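ER-derived vesicles protein ERV41 (Saccharomyces cerevisiae, PDB 3ZLC) is a constituent of COPII-coated vesicles that leave the endoplasmic reticulum, and is required for efficient transport of a subset of secretory proteins to the Golgi. Local coordinates at residues N29-W34 with E113-H118; N159-G164 with N210-N215. One frame throughout, in Å; residues are numbered along the deposited sequence.

Interaction 1 of 2, residues N29-W34 with E113-H118; sequences NTKCDW and EFNGCH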
loop_
_atom_site.group_PDB
_atom_site.type_symbol
_atom_site.label_atom_id
_atom_site.label_comp_id
_atom_site.label_asym_id
_atom_site.label_seq_id
_atom_site.Cartn_x
_atom_site.Cartn_y
_atom_site.Cartn_z
ATOM N N ASN A 29 1.131 11.708 2.958
ATOM C CA ASN A 29 1.085 13.163 3.214
ATOM C C ASN A 29 1.730 13.531 4.555
ATOM O O ASN A 29 1.273 14.441 5.252
ATOM C CB ASN A 29 -0.389 13.615 3.169
ATOM C CG ASN A 29 -0.583 15.123 3.019
ATOM O OD1 ASN A 29 -1.727 15.579 3.025
ATOM N ND2 ASN A 29 0.508 15.898 2.868
ATOM N N THR A 30 2.822 12.841 4.888
ATOM C CA THR A 30 3.611 13.118 6.100
ATOM C C THR A 30 5.100 12.991 5.762
ATOM O O THR A 30 5.481 12.155 4.928
ATOM C CB THR A 30 3.264 12.111 7.225
ATOM O OG1 THR A 30 1.853 12.173 7.516
ATOM C CG2 THR A 30 4.066 12.403 8.498
ATOM N N LYS A 31 5.932 13.834 6.375
ATOM C CA LYS A 31 7.390 13.760 6.185
ATOM C C LYS A 31 7.910 12.402 6.622
ATOM O O LYS A 31 7.392 11.824 7.584
ATOM C CB LYS A 31 8.103 14.836 7.003
ATOM C CG LYS A 31 7.508 16.217 6.868
ATOM C CD LYS A 31 7.774 16.800 5.515
ATOM C CE LYS A 31 8.837 17.878 5.607
ATOM N NZ LYS A 31 9.165 18.405 4.254
ATOM N N CYS A 32 8.929 11.891 5.929
ATOM C CA CYS A 32 9.388 10.508 6.135
ATOM C C CYS A 32 9.808 10.202 7.579
ATOM O O CYS A 32 9.517 9.125 8.105
ATOM C CB CYS A 32 10.565 10.198 5.205
ATOM S SG CYS A 32 10.178 10.278 3.445
ATOM N N ASP A 33 10.504 11.141 8.208
ATOM C CA ASP A 33 11.133 10.884 9.506
ATOM C C ASP A 33 10.118 10.745 10.661
ATOM O O ASP A 33 10.474 10.316 11.762
ATOM C CB ASP A 33 12.197 11.959 9.808
ATOM C CG ASP A 33 13.531 11.717 9.062
ATOM O OD1 ASP A 33 13.625 10.781 8.252
ATOM O OD2 ASP A 33 14.495 12.473 9.280
ATOM N N TRP A 34 8.859 11.094 10.412
ATOM C CA TRP A 34 7.809 10.864 11.408
ATOM C C TRP A 34 7.276 9.436 11.311
ATOM O O TRP A 34 6.545 8.973 12.191
ATOM C CB TRP A 34 6.622 11.816 11.192
ATOM C CG TRP A 34 6.916 13.279 11.405
ATOM C CD1 TRP A 34 6.862 14.264 10.460
ATOM C CD2 TRP A 34 7.282 13.923 12.632
ATOM N NE1 TRP A 34 7.181 15.473 11.021
ATOM C CE2 TRP A 34 7.452 15.291 12.352
ATOM C CE3 TRP A 34 7.500 13.475 13.940
ATOM C CZ2 TRP A 34 7.814 16.215 13.325
ATOM C CZ3 TRP A 34 7.860 14.395 14.908
ATOM C CH2 TRP A 34 8.017 15.750 14.597
ATOM N N GLU A 113 0.504 21.491 4.225
ATOM C CA GLU A 113 -0.441 20.755 3.380
ATOM C C GLU A 113 0.280 19.785 2.446
ATOM O O GLU A 113 -0.312 18.812 1.978
ATOM C CB GLU A 113 -1.290 21.717 2.537
ATOM C CG GLU A 113 -2.570 22.211 3.205
ATOM C CD GLU A 113 -3.352 23.177 2.325
ATOM O OE1 GLU A 113 -3.137 23.166 1.094
ATOM O OE2 GLU A 113 -4.174 23.952 2.863
ATOM N N PHE A 114 1.556 20.054 2.179
ATOM C CA PHE A 114 2.301 19.287 1.186
ATOM C C PHE A 114 3.397 18.391 1.756
ATOM O O PHE A 114 4.106 17.734 0.978
ATOM C CB PHE A 114 2.881 20.223 0.118
ATOM C CG PHE A 114 1.853 21.122 -0.506
ATOM C CD1 PHE A 114 0.816 20.585 -1.256
ATOM C CD2 PHE A 114 1.910 22.502 -0.330
ATOM C CE1 PHE A 114 -0.143 21.403 -1.826
ATOM C CE2 PHE A 114 0.957 23.331 -0.906
ATOM C CZ PHE A 114 -0.073 22.781 -1.653
ATOM N N ASN A 115 3.542 18.377 3.089
ATOM C CA ASN A 115 4.382 17.385 3.766
ATOM C C ASN A 115 4.193 16.048 3.088
ATOM O O ASN A 115 3.050 15.619 2.902
ATOM C CB ASN A 115 3.970 17.234 5.237
ATOM C CG ASN A 115 4.281 18.465 6.065
ATOM O OD1 ASN A 115 5.091 19.300 5.671
ATOM N ND2 ASN A 115 3.644 18.576 7.229
ATOM N N GLY A 116 5.279 15.386 2.688
ATOM C CA GLY A 116 5.119 14.107 2.006
ATOM C C GLY A 116 6.309 13.172 2.076
ATOM O O GLY A 116 7.440 13.609 2.267
ATOM N N CYS A 117 6.039 11.876 1.930
ATOM C CA CYS A 117 7.080 10.860 1.861
ATOM C C CYS A 117 6.744 9.868 0.753
ATOM O O CYS A 117 5.614 9.365 0.671
ATOM C CB CYS A 117 7.191 10.096 3.174
ATOM S SG CYS A 117 8.624 8.971 3.237
ATOM N N HIS A 118 7.730 9.618 -0.102
ATOM C CA HIS A 118 7.633 8.606 -1.146
ATOM C C HIS A 118 8.232 7.320 -0.586
ATOM O O HIS A 118 9.450 7.238 -0.367
ATOM C CB HIS A 118 8.426 9.065 -2.369
ATOM C CG HIS A 118 8.349 8.128 -3.534
ATOM N ND1 HIS A 118 9.213 8.205 -4.610
ATOM C CD2 HIS A 118 7.494 7.111 -3.810
ATOM C CE1 HIS A 118 8.910 7.260 -5.483
ATOM N NE2 HIS A 118 7.873 6.584 -5.032
HETATM O O HOH W 1 1.626 16.167 7.212
HETATM O O HOH W 2 -2.800 18.098 3.160
HETATM O O HOH W 3 7.040 17.894 2.112
#

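Interaction 2 of 2, residues N159-G164 with N210-N215; sequences NEFSFG and NQYSVN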
loop_
_atom_site.group_PDB
_atom_site.type_symbol
_atom_site.label_atom_id
_atom_site.label_comp_id
_atom_site.label_asym_id
_atom_site.label_seq_id
_atom_site.Cartn_x
_atom_site.Cartn_y
_atom_site.Cartn_z
ATOM N N ASN A 159 0.694 4.057 -5.740
ATOM C CA ASN A 159 1.042 3.901 -7.149
ATOM C C ASN A 159 1.140 2.422 -7.485
ATOM O O ASN A 159 0.689 1.991 -8.553
ATOM C CB ASN A 159 2.353 4.623 -7.482
ATOM C CG ASN A 159 2.279 6.090 -7.181
ATOM O OD1 ASN A 159 1.398 6.782 -7.700
ATOM N ND2 ASN A 159 3.171 6.579 -6.297
ATOM N N GLU A 160 1.708 1.655 -6.559
ATOM C CA GLU A 160 1.761 0.194 -6.686
ATOM C C GLU A 160 1.587 -0.486 -5.343
ATOM O O GLU A 160 2.111 -0.015 -4.327
ATOM C CB GLU A 160 3.105 -0.271 -7.286
ATOM C CG GLU A 160 3.120 -1.813 -7.495
ATOM C CD GLU A 160 4.456 -2.353 -7.987
ATOM O OE1 GLU A 160 5.419 -1.561 -8.106
ATOM O OE2 GLU A 160 4.541 -3.582 -8.241
ATOM N N PHE A 161 0.855 -1.599 -5.347
ATOM C CA PHE A 161 0.838 -2.523 -4.221
ATOM C C PHE A 161 0.541 -3.904 -4.800
ATOM O O PHE A 161 -0.573 -4.159 -5.254
ATOM C CB PHE A 161 -0.223 -2.145 -3.188
ATOM C CG PHE A 161 -0.101 -2.927 -1.922
ATOM C CD1 PHE A 161 0.918 -2.640 -1.023
ATOM C CD2 PHE A 161 -0.976 -3.973 -1.641
ATOM C CE1 PHE A 161 1.062 -3.368 0.150
ATOM C CE2 PHE A 161 -0.840 -4.704 -0.475
ATOM C CZ PHE A 161 0.183 -4.406 0.420
ATOM N N SER A 162 1.546 -4.774 -4.829
ATOM C CA SER A 162 1.416 -6.059 -5.519
ATOM C C SER A 162 2.179 -7.121 -4.744
ATOM O O SER A 162 2.982 -6.795 -3.844
ATOM C CB SER A 162 1.956 -5.961 -6.955
ATOM O OG SER A 162 3.346 -5.680 -6.945
ATOM N N PHE A 163 1.918 -8.379 -5.092
ATOM C CA PHE A 163 2.534 -9.543 -4.445
ATOM C C PHE A 163 3.222 -10.359 -5.505
ATOM O O PHE A 163 2.589 -10.754 -6.508
ATOM C CB PHE A 163 1.457 -10.427 -3.809
ATOM C CG PHE A 163 0.713 -9.756 -2.692
ATOM C CD1 PHE A 163 -0.377 -8.943 -2.956
ATOM C CD2 PHE A 163 1.134 -9.908 -1.374
ATOM C CE1 PHE A 163 -1.064 -8.304 -1.924
ATOM C CE2 PHE A 163 0.449 -9.272 -0.323
ATOM C CZ PHE A 163 -0.648 -8.470 -0.606
ATOM N N GLY A 164 4.508 -10.629 -5.299
ATOM C CA GLY A 164 5.234 -11.512 -6.197
ATOM C C GLY A 164 5.887 -10.792 -7.367
ATOM O O GLY A 164 6.277 -9.623 -7.257
ATOM N N ASN A 210 0.731 -13.504 -8.828
ATOM C CA ASN A 210 -0.398 -13.488 -7.895
ATOM C C ASN A 210 -1.321 -12.358 -8.266
ATOM O O ASN A 210 -0.877 -11.320 -8.788
ATOM C CB ASN A 210 0.081 -13.237 -6.456
ATOM C CG ASN A 210 1.076 -14.268 -5.984
ATOM O OD1 ASN A 210 0.704 -15.259 -5.355
ATOM N ND2 ASN A 210 2.351 -14.043 -6.275
ATOM N N GLN A 211 -2.601 -12.540 -7.973
ATOM C CA GLN A 211 -3.552 -11.445 -8.068
ATOM C C GLN A 211 -4.325 -11.367 -6.752
ATOM O O GLN A 211 -4.360 -12.339 -5.975
ATOM C CB GLN A 211 -4.495 -11.683 -9.259
ATOM C CG GLN A 211 -5.304 -12.999 -9.190
ATOM C CD GLN A 211 -5.928 -13.328 -10.531
ATOM O OE1 GLN A 211 -5.214 -13.516 -11.522
ATOM N NE2 GLN A 211 -7.262 -13.373 -10.584
ATOM N N TYR A 212 -4.916 -10.215 -6.468
ATOM C CA TYR A 212 -5.668 -10.099 -5.224
ATOM C C TYR A 212 -6.960 -9.332 -5.388
ATOM O O TYR A 212 -7.130 -8.541 -6.343
ATOM C CB TYR A 212 -4.813 -9.500 -4.091
ATOM C CG TYR A 212 -4.383 -8.052 -4.274
ATOM C CD1 TYR A 212 -3.258 -7.730 -5.025
ATOM C CD2 TYR A 212 -5.073 -7.015 -3.636
ATOM C CE1 TYR A 212 -2.834 -6.398 -5.167
ATOM C CE2 TYR A 212 -4.663 -5.685 -3.773
ATOM C CZ TYR A 212 -3.550 -5.390 -4.519
ATOM O OH TYR A 212 -3.170 -4.073 -4.657
ATOM N N SER A 213 -7.877 -9.605 -4.462
ATOM C CA SER A 213 -9.087 -8.820 -4.305
ATOM C C SER A 213 -8.945 -8.110 -2.980
ATOM O O SER A 213 -8.032 -8.414 -2.204
ATOM C CB SER A 213 -10.334 -9.704 -4.298
ATOM O OG SER A 213 -10.329 -10.650 -3.227
ATOM N N VAL A 214 -9.832 -7.162 -2.711
ATOM C CA VAL A 214 -9.652 -6.309 -1.537
ATOM C C VAL A 214 -10.993 -5.806 -1.057
ATOM O O VAL A 214 -11.940 -5.649 -1.848
ATOM C CB VAL A 214 -8.667 -5.138 -1.852
ATOM C CG1 VAL A 214 -9.174 -4.319 -3.012
ATOM C CG2 VAL A 214 -8.447 -4.243 -0.622
ATOM N N ASN A 215 -11.108 -5.638 0.256
ATOM C CA ASN A 215 -12.209 -4.862 0.819
ATOM C C ASN A 215 -11.579 -3.823 1.763
ATOM O O ASN A 215 -10.458 -4.042 2.263
ATOM C CB ASN A 215 -13.330 -5.743 1.428
ATOM C CG ASN A 215 -12.856 -6.638 2.570
ATOM O OD1 ASN A 215 -12.624 -6.166 3.685
ATOM N ND2 ASN A 215 -12.758 -7.941 2.311
HETATM O O HOH W 4 2.483 -11.101 -9.238
HETATM O O HOH W 5 -0.310 -8.855 -7.015
#

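Interaction 1 of 2, residues N29-W34 with E113-H118
Cys32 and Cys117 are joined by a disulfide, SG to SG 2.0 Å, whose C-S-S-C torsion of 101° turns the two S-CB bonds roughly at right angles about the S-S bond. The two half-cystines reach it differently: SG of Cys117 stands anti to its backbone N (chi1 -172°), whereas SG of Cys32 lies beside its own N. CB of Cys117 also rests on the carbonyl oxygen of Thr30, and both cysteines touch Leu55 of strand 53-57.

At the other end of the contact the carboxamide of Asn29 does the gripping. Its CG is anti to the backbone N, and both hydrogens of ND2 are spent on carbonyls of the facing loop. The bond from ND2 to Asn115 O is short, 2.6 Å, and lies in both the amide and the carbonyl plane; the one from ND2 to Glu113 O, 3.2 Å, is straighter at hydrogen but approaches from above the carbonyl plane. OD1 of Asn29 bonds to Asn155 and to a water that also donates to Glu113 O, so the buried amide is fixed in its rotation by bonds at both its N and its O.

Between these two grips, the Lys31 chain, bent at chi2 and chi3, crosses the Asn115 side chain at about a right angle, with Lys31 CD 3.7 Å from Asn115 OD1. A second water links Asn29 O to Asn115 ND2, and a third joins Lys31 NZ to Phe114 O. The contact is a disulfide-locked junction of two loops in the lumenal domain, at one end of two neighbouring inner strands of a beta-sheet, where 19-28 runs out and 117-126 sets in.

Interaction 2 of 2, residues N159-G164 with N210-N215
Tyr212 OH donates a hydrogen bond to Phe161 O, 2.7 Å away, the donor tilted 29° from the carbonyl plane. The same hydroxyl takes a hydrogen bond from the backbone N of Leu174, so this buried oxygen both gives and receives. Tyr212 CG sits between its backbone N and carbonyl carbon (chi1 66°), and the ring beyond it crosses the side chains of both phenylalanines at about a right angle. Phe163 makes a T-shaped pair with it: the Phe163 edge meets the tyrosine face, CE1 offset toward the rim, with planes at 79° and ring centroids 5.4 Å apart. Phe161 instead turns its ring edge to the hydroxyl, CD2 lying 3.7 Å from Tyr212 OH. These aromatic side chains bridge two beta-sheets, one holding strand 156-163 and the other strand 209-219; residues 160-163 and 210-215 of these strands run at 118° to each other. A phenylalanine in place of Tyr212 would probably leave Phe161 O and Leu174 N without their shared hydroxyl partner. Farther along, Asn210 ND2 makes a weak hydrogen bond to Phe163 O, 3.3 Å, and also bonds to the side chain of Asp208, while Asn210 OD1 is held by Arg127. One water joins Phe163 N to Asn210 O.

From the N terminus, strand 19-28 runs out into the loop that carries residues 29-34, and interaction 1 closes a long excursion there by bringing residues 113-118 back beside it, with strand 53-57 formed on the way. The chain then enters strand 117-126 and later reaches residues 159-164, where interaction 2 opens; it closes at residues 210-215 after strands 177-179 and 188-200. The two closures follow in series, neither nested nor crossed. Both reach the six-stranded sheet: interaction 1 ties the exit from strand 19-28 to the entry of strand 117-126, and interaction 2 links it to the larger mixed sheet. Their centres lie about 24 Å apart, and they do not touch.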